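Local coordinates for conserved hypothetical protein (Bacteroides thetaiotaomicron, PDB 2FB6) that is of unknown function but folds as a small single-chain alpha/beta protein with a parallel five-stranded sheet, at residues Asp17-Val22 / Ala55-Val60; Tyr29-Lys34 / Ile64-Gln69; Thr73-Gln78 / Thr105-Asn110. All coordinates share one frame; numbering follows the deposited sequence. Where two conformers were deposited one is given.

Contact 1. Residues Asp17-Val22 / Ala55-Val60; sequences DNKDTV and ANDTQV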
ATOM      1  N   ASP A  17     -11.891   1.080   3.444  1.00 13.70           N
ATOM      2  CA  ASP A  17     -11.874   2.407   4.040  1.00 14.09           C
ATOM      3  C   ASP A  17     -12.317   2.373   5.503  1.00 14.16           C
ATOM      4  O   ASP A  17     -12.640   3.415   6.069  1.00 14.55           O
ATOM      5  CB  ASP A  17     -12.692   3.419   3.218  1.00 13.89           C
ATOM      6  CG  ASP A  17     -14.162   3.055   3.112  1.00 15.54           C
ATOM      7  OD1 ASP A  17     -14.618   2.078   3.748  1.00 17.00           O
ATOM      8  OD2 ASP A  17     -14.876   3.802   2.399  1.00 18.84           O
ATOM      9  N   ASN A  18     -12.278   1.187   6.114  1.00 14.26           N
ATOM     10  CA  ASN A  18     -12.581   1.068   7.537  1.00 15.17           C
ATOM     11  C   ASN A  18     -11.395   1.581   8.343  1.00 15.32           C
ATOM     12  O   ASN A  18     -10.334   0.951   8.366  1.00 14.47           O
ATOM     13  CB  ASN A  18     -12.888  -0.373   7.923  1.00 15.69           C
ATOM     14  CG  ASN A  18     -13.330  -0.487   9.358  1.00 17.63           C
ATOM     15  OD1 ASN A  18     -12.543  -0.307  10.276  1.00 19.01           O
ATOM     16  ND2 ASN A  18     -14.603  -0.755   9.557  1.00 19.33           N
ATOM     17  N   LYS A  19     -11.553   2.729   8.994  1.00 15.83           N
ATOM     18  CA  LYS A  19     -10.438   3.336   9.731  1.00 16.54           C
ATOM     19  C   LYS A  19      -9.925   2.461  10.874  1.00 15.57           C
ATOM     20  O   LYS A  19      -8.720   2.392  11.098  1.00 15.52           O
ATOM     21  CB  LYS A  19     -10.796   4.748  10.213  1.00 16.73           C
ATOM     22  CG  LYS A  19     -10.916   5.723   9.045  1.00 18.62           C
ATOM     23  CD  LYS A  19     -11.282   7.141   9.480  1.00 19.72           C
ATOM     24  CE  LYS A  19     -10.141   7.818  10.223  1.00 24.94           C
ATOM     25  NZ  LYS A  19     -10.466   9.244  10.573  1.00 28.30           N
ATOM     26  N   ASP A  20     -10.821   1.761  11.576  1.00 15.36           N
ATOM     27  CA  ASP A  20     -10.375   0.890  12.671  1.00 16.17           C
ATOM     28  C   ASP A  20      -9.407  -0.159  12.159  1.00 15.19           C
ATOM     29  O   ASP A  20      -8.368  -0.415  12.776  1.00 16.24           O
ATOM     30  CB  ASP A  20     -11.561   0.229  13.398  1.00 17.26           C
ATOM     31  CG  ASP A  20     -12.196   1.126  14.448  1.00 21.30           C
ATOM     32  OD1 ASP A  20     -11.572   2.104  14.889  1.00 24.51           O
ATOM     33  OD2 ASP A  20     -13.344   0.831  14.841  1.00 26.77           O
ATOM     34  N   THR A  21      -9.727  -0.751  11.012  1.00 14.67           N
ATOM     35  CA  THR A  21      -8.842  -1.757  10.435  1.00 13.84           C
ATOM     36  C   THR A  21      -7.560  -1.139   9.854  1.00 13.41           C
ATOM     37  O   THR A  21      -6.474  -1.699  10.012  1.00 13.65           O
ATOM     38  CB  THR A  21      -9.596  -2.620   9.434  1.00 14.28           C
ATOM     39  OG1 THR A  21     -10.568  -3.378  10.170  1.00 14.91           O
ATOM     40  CG2 THR A  21      -8.659  -3.555   8.655  1.00 14.13           C
ATOM     41  N   VAL A  22      -7.685   0.023   9.217  1.00 13.19           N
ATOM     42  CA  VAL A  22      -6.498   0.699   8.681  1.00 13.65           C
ATOM     43  C   VAL A  22      -5.485   1.002   9.772  1.00 14.62           C
ATOM     44  O   VAL A  22      -4.310   0.695   9.613  1.00 15.55           O
ATOM     45  CB  VAL A  22      -6.878   1.995   7.912  1.00 13.34           C
ATOM     46  CG1 VAL A  22      -5.637   2.874   7.618  1.00 14.52           C
ATOM     47  CG2 VAL A  22      -7.595   1.634   6.618  1.00 14.30           C
ATOM     48  N   ALA A  55      -6.923  10.070   0.209  1.00 13.96           N
ATOM     49  CA  ALA A  55      -6.938  11.398  -0.388  1.00 14.69           C
ATOM     50  C   ALA A  55      -7.547  12.442   0.528  1.00 15.76           C
ATOM     51  O   ALA A  55      -7.167  13.608   0.471  1.00 16.54           O
ATOM     52  CB  ALA A  55      -7.697  11.364  -1.707  1.00 15.13           C
ATOM     53  N   ASN A  56      -8.499  12.005   1.351  1.00 16.17           N
ATOM     54  CA  ASN A  56      -9.342  12.921   2.098  1.00 17.97           C
ATOM     55  C   ASN A  56      -9.082  13.000   3.602  1.00 18.22           C
ATOM     56  O   ASN A  56      -9.523  13.953   4.244  1.00 20.27           O
ATOM     57  CB  ASN A  56     -10.810  12.585   1.842  1.00 18.88           C
ATOM     58  CG  ASN A  56     -11.272  12.992   0.446  1.00 22.22           C
ATOM     59  OD1 ASN A  56     -11.507  12.143  -0.416  1.00 26.61           O
ATOM     60  ND2 ASN A  56     -11.401  14.305   0.218  1.00 25.46           N
ATOM     61  N   ASP A  57      -8.386  12.016   4.166  1.00 17.12           N
ATOM     62  CA  ASP A  57      -8.294  11.930   5.624  1.00 16.06           C
ATOM     63  C   ASP A  57      -6.888  12.224   6.110  1.00 15.31           C
ATOM     64  O   ASP A  57      -5.971  11.424   5.897  1.00 14.69           O
ATOM     65  CB  ASP A  57      -8.739  10.550   6.100  1.00 16.51           C
ATOM     66  CG  ASP A  57      -8.921  10.492   7.598  1.00 18.48           C
ATOM     67  OD1 ASP A  57      -7.927  10.679   8.320  1.00 18.77           O
ATOM     68  OD2 ASP A  57     -10.071  10.256   8.034  1.00 21.56           O
ATOM     69  N   THR A  58      -6.732  13.363   6.788  1.00 14.37           N
ATOM     70  CA  THR A  58      -5.402  13.790   7.207  0.50 14.43           C
ATOM     71  C   THR A  58      -4.756  12.847   8.217  1.00 13.92           C
ATOM     72  O   THR A  58      -3.539  12.684   8.189  1.00 13.65           O
ATOM     73  CB  THR A  58      -5.369  15.237   7.741  0.50 14.99           C
ATOM     74  OG1 THR A  58      -6.383  15.400   8.734  0.50 16.56           O
ATOM     75  CG2 THR A  58      -5.592  16.238   6.613  0.50 15.51           C
ATOM     76  N   GLN A  59      -5.554  12.221   9.093  1.00 13.26           N
ATOM     77  CA  GLN A  59      -4.991  11.247  10.037  1.00 13.63           C
ATOM     78  C   GLN A  59      -4.413  10.033   9.303  1.00 12.96           C
ATOM     79  O   GLN A  59      -3.339   9.545   9.656  1.00 13.41           O
ATOM     80  CB  GLN A  59      -6.009  10.800  11.095  1.00 13.72           C
ATOM     81  CG  GLN A  59      -6.281  11.880  12.141  1.00 15.25           C
ATOM     82  CD  GLN A  59      -7.277  11.450  13.190  1.00 15.26           C
ATOM     83  OE1 GLN A  59      -8.101  12.253  13.647  1.00 19.14           O
ATOM     84  NE2 GLN A  59      -7.186  10.201  13.616  1.00 17.04           N
ATOM     85  N   VAL A  60      -5.121   9.559   8.274  1.00 12.89           N
ATOM     86  CA  VAL A  60      -4.589   8.471   7.439  1.00 12.48           C
ATOM     87  C   VAL A  60      -3.309   8.932   6.705  1.00 12.49           C
ATOM     88  O   VAL A  60      -2.343   8.182   6.597  1.00 12.48           O
ATOM     89  CB  VAL A  60      -5.662   7.952   6.457  1.00 12.37           C
ATOM     90  CG1 VAL A  60      -5.111   6.882   5.512  1.00 13.54           C
ATOM     91  CG2 VAL A  60      -6.860   7.402   7.227  1.00 12.87           C
TER

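Contact 2. Residues Tyr29-Lys34 / Ile64-Gln69; sequences YALNSK and ILEMLQ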
ATOM      1  N   TYR A  29       0.696  -3.381  11.661  1.00 12.29           N
ATOM      2  CA  TYR A  29       1.477  -4.559  11.296  1.00 12.02           C
ATOM      3  C   TYR A  29       2.556  -4.203  10.267  1.00 11.65           C
ATOM      4  O   TYR A  29       3.693  -4.668  10.371  1.00 11.62           O
ATOM      5  CB  TYR A  29       0.572  -5.667  10.782  1.00 11.83           C
ATOM      6  CG  TYR A  29       1.349  -6.910  10.404  1.00 10.69           C
ATOM      7  CD1 TYR A  29       2.076  -7.632  11.363  1.00 10.97           C
ATOM      8  CD2 TYR A  29       1.350  -7.381   9.084  1.00 10.79           C
ATOM      9  CE1 TYR A  29       2.792  -8.789  11.013  1.00  9.99           C
ATOM     10  CE2 TYR A  29       2.060  -8.523   8.737  1.00 12.54           C
ATOM     11  CZ  TYR A  29       2.776  -9.217   9.690  1.00 11.77           C
ATOM     12  OH  TYR A  29       3.481 -10.340   9.293  1.00 12.16           O
ATOM     13  N   ALA A  30       2.216  -3.362   9.298  1.00 12.01           N
ATOM     14  CA  ALA A  30       3.176  -3.029   8.257  1.00 11.41           C
ATOM     15  C   ALA A  30       4.371  -2.268   8.847  1.00 11.61           C
ATOM     16  O   ALA A  30       5.555  -2.601   8.581  1.00 12.38           O
ATOM     17  CB  ALA A  30       2.508  -2.231   7.150  1.00 11.64           C
ATOM     18  N   LEU A  31       4.075  -1.275   9.685  1.00 11.98           N
ATOM     19  CA  LEU A  31       5.146  -0.460  10.282  1.00 12.60           C
ATOM     20  C   LEU A  31       6.055  -1.279  11.178  1.00 12.41           C
ATOM     21  O   LEU A  31       7.294  -1.184  11.095  1.00 13.08           O
ATOM     22  CB  LEU A  31       4.571   0.728  11.060  1.00 13.02           C
ATOM     23  CG  LEU A  31       4.196   1.918  10.198  1.00 15.03           C
ATOM     24  CD1 LEU A  31       3.245   2.828  10.953  1.00 17.06           C
ATOM     25  CD2 LEU A  31       5.489   2.657   9.797  1.00 15.90           C
ATOM     26  N   ASN A  32       5.453  -2.087  12.047  1.00 12.19           N
ATOM     27  CA  ASN A  32       6.259  -2.894  12.962  1.00 12.26           C
ATOM     28  C   ASN A  32       7.058  -3.941  12.206  1.00 12.74           C
ATOM     29  O   ASN A  32       8.236  -4.177  12.513  1.00 13.18           O
ATOM     30  CB  ASN A  32       5.384  -3.531  14.036  1.00 12.33           C
ATOM     31  CG  ASN A  32       5.125  -2.583  15.187  1.00 14.40           C
ATOM     32  OD1 ASN A  32       5.868  -2.581  16.163  1.00 18.01           O
ATOM     33  ND2 ASN A  32       4.089  -1.745  15.066  1.00 15.55           N
ATOM     34  N   SER A  33       6.426  -4.562  11.210  1.00 12.27           N
ATOM     35  CA  SER A  33       7.118  -5.547  10.379  1.00 12.73           C
ATOM     36  C   SER A  33       8.355  -4.959   9.729  1.00 13.04           C
ATOM     37  O   SER A  33       9.417  -5.611   9.709  1.00 12.87           O
ATOM     38  CB  SER A  33       6.207  -6.098   9.279  1.00 12.36           C
ATOM     39  OG  SER A  33       5.220  -6.944   9.811  1.00 13.73           O
ATOM     40  N   LYS A  34       8.205  -3.762   9.156  1.00 12.82           N
ATOM     41  CA  LYS A  34       9.312  -3.115   8.450  0.50 13.29           C
ATOM     42  C   LYS A  34      10.398  -2.690   9.431  1.00 13.57           C
ATOM     43  O   LYS A  34      11.583  -2.964   9.223  1.00 13.73           O
ATOM     44  CB  LYS A  34       8.814  -1.907   7.647  0.50 13.37           C
ATOM     45  CG  LYS A  34       9.871  -1.244   6.776  0.50 13.50           C
ATOM     46  CD  LYS A  34      10.297  -2.130   5.611  0.50 13.47           C
ATOM     47  CE  LYS A  34      11.456  -1.501   4.849  0.50 14.13           C
ATOM     48  NZ  LYS A  34      11.886  -2.328   3.691  0.50 15.45           N
ATOM     49  N   ILE A  64       0.469   7.246   6.304  1.00 14.44           N
ATOM     50  CA  ILE A  64       1.101   7.033   4.997  1.00 13.73           C
ATOM     51  C   ILE A  64       2.536   7.549   5.022  1.00 13.78           C
ATOM     52  O   ILE A  64       3.459   6.870   4.568  1.00 13.68           O
ATOM     53  CB  ILE A  64       0.320   7.773   3.877  1.00 13.50           C
ATOM     54  CG1 ILE A  64      -1.053   7.122   3.630  1.00 15.29           C
ATOM     55  CG2 ILE A  64       1.146   7.894   2.564  1.00 13.15           C
ATOM     56  CD1 ILE A  64      -1.001   5.708   3.037  1.00 16.11           C
ATOM     57  N   LEU A  65       2.710   8.763   5.555  1.00 13.78           N
ATOM     58  CA  LEU A  65       4.030   9.378   5.605  0.70 13.84           C
ATOM     59  C   LEU A  65       4.999   8.587   6.483  1.00 14.00           C
ATOM     60  O   LEU A  65       6.166   8.398   6.110  1.00 14.22           O
ATOM     61  CB  LEU A  65       3.931  10.841   6.042  0.70 14.42           C
ATOM     62  CG  LEU A  65       3.078  11.718   5.110  0.70 15.51           C
ATOM     63  CD1 LEU A  65       2.944  13.127   5.693  0.70 15.43           C
ATOM     64  CD2 LEU A  65       3.600  11.763   3.666  0.70 16.80           C
ATOM     65  N   GLU A  66       4.517   8.097   7.626  1.00 13.99           N
ATOM     66  CA  GLU A  66       5.363   7.283   8.503  0.60 14.55           C
ATOM     67  C   GLU A  66       5.740   5.985   7.811  1.00 13.96           C
ATOM     68  O   GLU A  66       6.891   5.539   7.905  1.00 13.95           O
ATOM     69  CB  GLU A  66       4.702   6.988   9.856  0.60 14.64           C
ATOM     70  CG  GLU A  66       5.676   6.360  10.881  0.60 15.64           C
ATOM     71  CD  GLU A  66       5.015   5.946  12.188  0.60 15.98           C
ATOM     72  OE1 GLU A  66       3.851   6.328  12.415  0.60 18.57           O
ATOM     73  OE2 GLU A  66       5.655   5.217  12.991  0.60 18.04           O
HETATM   74  N   MSE A  67       4.781   5.376   7.116  1.00 13.96           N
HETATM   75  CA  MSE A  67       5.090   4.130   6.420  1.00 14.22           C
HETATM   76  C   MSE A  67       6.136   4.368   5.337  1.00 13.40           C
HETATM   77  O   MSE A  67       7.105   3.614   5.232  1.00 13.61           O
HETATM   78  CB  MSE A  67       3.817   3.481   5.866  1.00 14.12           C
HETATM   79  CG  MSE A  67       2.997   2.841   6.973  1.00 15.60           C
HETATM   80 SE   MSE A  67       1.530   1.771   6.326  0.70 19.48          SE
HETATM   81  CE  MSE A  67       0.664   3.109   5.887  1.00 12.64           C
ATOM     82  N   LEU A  68       5.964   5.431   4.557  1.00 13.88           N
ATOM     83  CA  LEU A  68       6.957   5.724   3.516  1.00 13.91           C
ATOM     84  C   LEU A  68       8.344   5.986   4.096  1.00 14.29           C
ATOM     85  O   LEU A  68       9.342   5.536   3.527  1.00 14.45           O
ATOM     86  CB  LEU A  68       6.517   6.884   2.616  1.00 13.34           C
ATOM     87  CG  LEU A  68       5.338   6.570   1.681  1.00 14.64           C
ATOM     88  CD1 LEU A  68       4.733   7.843   1.081  1.00 15.44           C
ATOM     89  CD2 LEU A  68       5.748   5.621   0.546  1.00 14.36           C
ATOM     90  N   GLN A  69       8.400   6.676   5.232  1.00 15.09           N
ATOM     91  CA  GLN A  69       9.684   6.984   5.880  0.60 16.64           C
ATOM     92  C   GLN A  69      10.384   5.707   6.334  1.00 15.76           C
ATOM     93  O   GLN A  69      11.613   5.643   6.363  1.00 16.01           O
ATOM     94  CB  GLN A  69       9.488   7.910   7.082  0.60 16.48           C
ATOM     95  CG  GLN A  69       9.064   9.325   6.757  0.60 18.75           C
ATOM     96  CD  GLN A  69       8.922  10.158   8.020  0.60 19.22           C
ATOM     97  OE1 GLN A  69       9.916  10.496   8.665  0.60 25.31           O
ATOM     98  NE2 GLN A  69       7.686  10.478   8.391  0.60 24.67           N
TER

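Contact 3. Residues Thr73-Gln78 / Thr105-Asn110; sequences TIEACQ and TEYLKN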
ATOM      1  N   THR A  73       6.990   0.496   0.546  1.00 11.27           N
ATOM      2  CA  THR A  73       6.630   1.126  -0.727  1.00 11.54           C
ATOM      3  C   THR A  73       5.106   1.161  -0.824  1.00 11.58           C
ATOM      4  O   THR A  73       4.431   0.250  -0.356  1.00 11.01           O
ATOM      5  CB  THR A  73       7.261   0.401  -1.953  1.00 12.10           C
ATOM      6  OG1 THR A  73       6.871  -0.975  -1.957  1.00 12.75           O
ATOM      7  CG2 THR A  73       8.779   0.451  -1.879  1.00 13.65           C
ATOM      8  N   ILE A  74       4.564   2.214  -1.426  1.00 10.99           N
ATOM      9  CA  ILE A  74       3.108   2.360  -1.576  1.00 10.84           C
ATOM     10  C   ILE A  74       2.808   2.844  -2.983  1.00 10.87           C
ATOM     11  O   ILE A  74       3.408   3.808  -3.432  1.00 11.29           O
ATOM     12  CB  ILE A  74       2.483   3.344  -0.549  1.00 11.19           C
ATOM     13  CG1 ILE A  74       2.934   2.983   0.872  1.00 12.49           C
ATOM     14  CG2 ILE A  74       0.940   3.290  -0.671  1.00 11.44           C
ATOM     15  CD1 ILE A  74       2.395   3.905   1.948  1.00 12.31           C
ATOM     16  N   GLU A  75       1.922   2.130  -3.679  1.00 10.23           N
ATOM     17  CA  GLU A  75       1.536   2.475  -5.041  1.00 10.96           C
ATOM     18  C   GLU A  75       0.022   2.471  -5.112  1.00 10.83           C
ATOM     19  O   GLU A  75      -0.627   1.730  -4.373  1.00 12.16           O
ATOM     20  CB  GLU A  75       2.144   1.494  -6.050  1.00 10.92           C
ATOM     21  CG  GLU A  75       1.872   0.012  -5.736  1.00 11.18           C
ATOM     22  CD  GLU A  75       2.575  -0.959  -6.684  1.00 12.83           C
ATOM     23  OE1 GLU A  75       3.214  -0.492  -7.651  1.00 16.16           O
ATOM     24  OE2 GLU A  75       2.473  -2.185  -6.463  1.00 14.17           O
ATOM     25  N   ALA A  76      -0.529   3.352  -5.939  1.00 11.19           N
ATOM     26  CA  ALA A  76      -1.976   3.491  -6.032  1.00 11.73           C
ATOM     27  C   ALA A  76      -2.415   3.308  -7.466  1.00 11.56           C
ATOM     28  O   ALA A  76      -1.723   3.739  -8.397  1.00 11.94           O
ATOM     29  CB  ALA A  76      -2.424   4.869  -5.523  1.00 12.20           C
ATOM     30  N   CYS A  77      -3.580   2.690  -7.622  1.00 12.07           N
ATOM     31  CA  CYS A  77      -4.200   2.487  -8.914  1.00 11.06           C
ATOM     32  C   CYS A  77      -4.437   3.829  -9.602  1.00 11.22           C
ATOM     33  O   CYS A  77      -5.180   4.658  -9.097  1.00 10.95           O
ATOM     34  CB  CYS A  77      -5.503   1.696  -8.738  1.00 11.89           C
ATOM     35  SG  CYS A  77      -6.540   1.588 -10.214  1.00 14.83           S
ATOM     36  N   GLN A  78      -3.795   4.041 -10.752  1.00 10.20           N
ATOM     37  CA  GLN A  78      -3.944   5.293 -11.485  1.00 10.74           C
ATOM     38  C   GLN A  78      -5.358   5.486 -12.015  1.00 10.56           C
ATOM     39  O   GLN A  78      -5.840   6.629 -12.068  1.00 11.30           O
ATOM     40  CB  GLN A  78      -2.913   5.388 -12.617  1.00 10.76           C
ATOM     41  CG  GLN A  78      -2.995   6.682 -13.416  1.00 11.47           C
ATOM     42  CD  GLN A  78      -1.753   6.929 -14.262  1.00 13.72           C
ATOM     43  OE1 GLN A  78      -0.682   6.379 -13.989  1.00 15.43           O
ATOM     44  NE2 GLN A  78      -1.894   7.750 -15.291  1.00 15.80           N
ATOM     45  N   THR A 105      -1.317  -8.497 -11.512  1.00 12.40           N
ATOM     46  CA  THR A 105      -1.260  -9.786 -12.187  1.00 12.90           C
ATOM     47  C   THR A 105       0.096 -10.433 -11.939  1.00 13.75           C
ATOM     48  O   THR A 105       0.159 -11.611 -11.557  1.00 14.70           O
ATOM     49  CB  THR A 105      -1.557  -9.643 -13.698  1.00 13.26           C
ATOM     50  OG1 THR A 105      -2.822  -8.989 -13.877  1.00 12.13           O
ATOM     51  CG2 THR A 105      -1.598 -11.025 -14.374  1.00 13.91           C
ATOM     52  N   GLU A 106       1.173  -9.673 -12.113  1.00 14.12           N
ATOM     53  CA  GLU A 106       2.504 -10.226 -11.899  0.60 14.58           C
ATOM     54  C   GLU A 106       2.708 -10.687 -10.462  1.00 14.07           C
ATOM     55  O   GLU A 106       3.264 -11.765 -10.215  1.00 13.96           O
ATOM     56  CB  GLU A 106       3.574  -9.219 -12.313  0.60 15.23           C
ATOM     57  CG  GLU A 106       3.618  -9.003 -13.825  0.60 17.86           C
ATOM     58  CD  GLU A 106       4.187 -10.200 -14.566  0.60 21.48           C
ATOM     59  OE1 GLU A 106       5.340 -10.593 -14.263  0.60 21.57           O
ATOM     60  OE2 GLU A 106       3.486 -10.755 -15.438  0.60 21.76           O
ATOM     61  N   TYR A 107       2.248  -9.881  -9.502  1.00 12.92           N
ATOM     62  CA  TYR A 107       2.406 -10.259  -8.092  1.00 12.38           C
ATOM     63  C   TYR A 107       1.713 -11.587  -7.826  1.00 12.31           C
ATOM     64  O   TYR A 107       2.258 -12.464  -7.155  1.00 12.35           O
ATOM     65  CB  TYR A 107       1.830  -9.196  -7.146  1.00 11.89           C
ATOM     66  CG  TYR A 107       2.407  -7.796  -7.294  1.00 11.95           C
ATOM     67  CD1 TYR A 107       3.740  -7.580  -7.694  1.00 11.84           C
ATOM     68  CD2 TYR A 107       1.633  -6.686  -6.972  1.00 12.42           C
ATOM     69  CE1 TYR A 107       4.259  -6.281  -7.824  1.00 12.89           C
ATOM     70  CE2 TYR A 107       2.150  -5.395  -7.086  1.00 11.17           C
ATOM     71  CZ  TYR A 107       3.465  -5.202  -7.501  1.00 12.09           C
ATOM     72  OH  TYR A 107       3.985  -3.928  -7.602  1.00 13.26           O
ATOM     73  N   LEU A 108       0.513 -11.739  -8.357  1.00 12.93           N
ATOM     74  CA  LEU A 108      -0.236 -12.979  -8.157  1.00 12.79           C
ATOM     75  C   LEU A 108       0.446 -14.156  -8.857  1.00 13.59           C
ATOM     76  O   LEU A 108       0.595 -15.233  -8.270  1.00 14.38           O
ATOM     77  CB  LEU A 108      -1.668 -12.807  -8.672  1.00 12.97           C
ATOM     78  CG  LEU A 108      -2.564 -11.960  -7.767  1.00 13.37           C
ATOM     79  CD1 LEU A 108      -3.747 -11.363  -8.539  1.00 13.85           C
ATOM     80  CD2 LEU A 108      -3.050 -12.771  -6.548  1.00 13.68           C
ATOM     81  N   LYS A 109       0.871 -13.939 -10.101  1.00 13.39           N
ATOM     82  CA  LYS A 109       1.526 -15.002 -10.905  1.00 14.60           C
ATOM     83  C   LYS A 109       2.822 -15.471 -10.272  1.00 15.02           C
ATOM     84  O   LYS A 109       3.188 -16.647 -10.397  1.00 15.55           O
ATOM     85  CB  LYS A 109       1.815 -14.511 -12.321  1.00 15.04           C
ATOM     86  CG  LYS A 109       0.567 -14.083 -13.081  1.00 17.34           C
ATOM     87  CD  LYS A 109       0.144 -15.109 -14.068  1.00 17.42           C
ATOM     88  CE  LYS A 109      -1.046 -14.641 -14.876  1.00 17.38           C
ATOM     89  NZ  LYS A 109      -1.575 -15.744 -15.717  1.00 20.42           N
ATOM     90  N   ASN A 110       3.514 -14.548  -9.604  1.00 14.58           N
ATOM     91  CA  ASN A 110       4.792 -14.858  -8.946  1.00 15.14           C
ATOM     92  C   ASN A 110       4.625 -15.581  -7.615  1.00 15.92           C
ATOM     93  O   ASN A 110       5.622 -15.945  -6.982  1.00 16.81           O
ATOM     94  CB  ASN A 110       5.611 -13.581  -8.745  1.00 15.18           C
ATOM     95  CG  ASN A 110       6.043 -12.956 -10.050  1.00 15.52           C
ATOM     96  OD1 ASN A 110       6.072 -13.620 -11.094  1.00 16.89           O
ATOM     97  ND2 ASN A 110       6.384 -11.678 -10.006  1.00 16.35           N
TER

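Contact 1. Residues Asp17-Val22 / Ala55-Val60
D57 carries the second segment's side of this contact, meeting K19 in a salt bridge. It follows the end of helix 49-56, where the chain leaves helical geometry, and stands at the N-cap of helix 58-70. OD1 of D57 accepts from the backbone N of V60 at 3.0 Å, the capping bond, while OD2 receives NZ of K19 at 2.8 Å on its syn side, 19° out of the carboxylate plane. The lysine comes from the opposite direction, from the first turn of helix 19-36, which is itself capped by N18 through a bond from T21 N to OD1 of N18. A bend at chi3 (70°) in an otherwise extended chain brings CE of K19 alongside the same oxygen, 3.3 Å from OD2 of D57. Farther on, V60 turns toward the first segment, and its CG2 lies 4.5 Å from CE of K19, a loose contact; the valine also packs on W14 and F23. The salt bridge thus links the starts of two helices. With one oxygen held by the cap and the other by the ammonium, the carboxylate is probably restrained from rotating, its negative charge stabilised by both the lysine and the helix N terminus.

Contact 2. Residues Tyr29-Lys34 / Ile64-Gln69
L31 and M67, the latter a selenomethionine, form the apolar heart of this helix pair, their side chains crossing at about a right angle. CG of L31 lies 3.6 Å from CG of M67, which chi1 (-75°) sets anti to its own carbonyl carbon and beside the backbone N, and CD2 of L31 reaches back to the opposing backbone, 3.7 Å from CA of M67. At the buried side A30 adds its methyl group, with CB 4.2 Å from SE of M67. Segments 29-34 and 64-69 run nearly parallel, at 21° with axes 9.9 Å apart. They belong to helices 19-36 and 58-70, which lie side by side on one face of the parallel alpha/beta sheet, where M67 touches I44. The aliphatic branches of L31 also lie against polar groups of E66. With CG anti to the backbone N (chi1 -169°), the extended chain of E66 brings its carboxylate carbon CD to 3.8 Å from CD1 of L31, while CD2 of L31 rests 3.7 Å from the backbone O of E66. No hydrogen bond joins the segments.

Contact 3. Residues Thr73-Gln78 / Thr105-Asn110
E75 and Y107 make the whole of this contact, a single side-chain hydrogen bond between strand 73-77 and helix 101-109. The phenol OH of Y107 donates to OE2 of E75 at 2.6 Å, a short bond that uses the syn lone pair of the acceptor. The two side chains approach from opposite directions, and OE2 of E75 lies in the plane of the ring at its edge, also 3.3 Å from CE2 of Y107; carboxylate and ring planes are turned 38° apart. From CG between the backbone N and the carbonyl carbon (chi1 52°), the glutamate chain runs extended toward the helix. Its other oxygen, OE1, forms a salt bridge with R98, so that tyrosine and arginine grip separate oxygens of one buried carboxylate and probably favour its charged form. An alanine here would probably leave both the phenol OH of Y107 and the guanidinium of R98 without their partner. The backbone of E75 bonds to I44 and L46 of strand 41-46, the neighbour of strand 73-77 on one side; strand 96-98 lies on the other. E75 points from one face of the sheet, where helix 101-109 packs and the Y107 side chain reaches in to touch N43, I45 and R98 as well; I74 points from the other face, which helix 58-70 covers.

From the N terminus, strand 9-14 leads into helix 19-36, whose first turn enters contact 1 and whose later turns enter contact 2. Contact 1 brings 55-60 back to 17-22, closing a loop of 32 residues, and contact 2 brings 64-69 back to 29-34, so the two cross, with segments alternating along the chain; together they join helix 19-36 to helix 58-70 at two levels, their centres 15 Å apart. Contact 3 opens only after both have closed, and ties strand 73-77 to helix 101-109 on the other side of the chain's centre. Contacts 2 and 3 meet directly where I74 packs against helix 58-70: its CD1 lies 4.0 Å from CD1 of I64, and its CG1 3.9 Å from CD2 of L68.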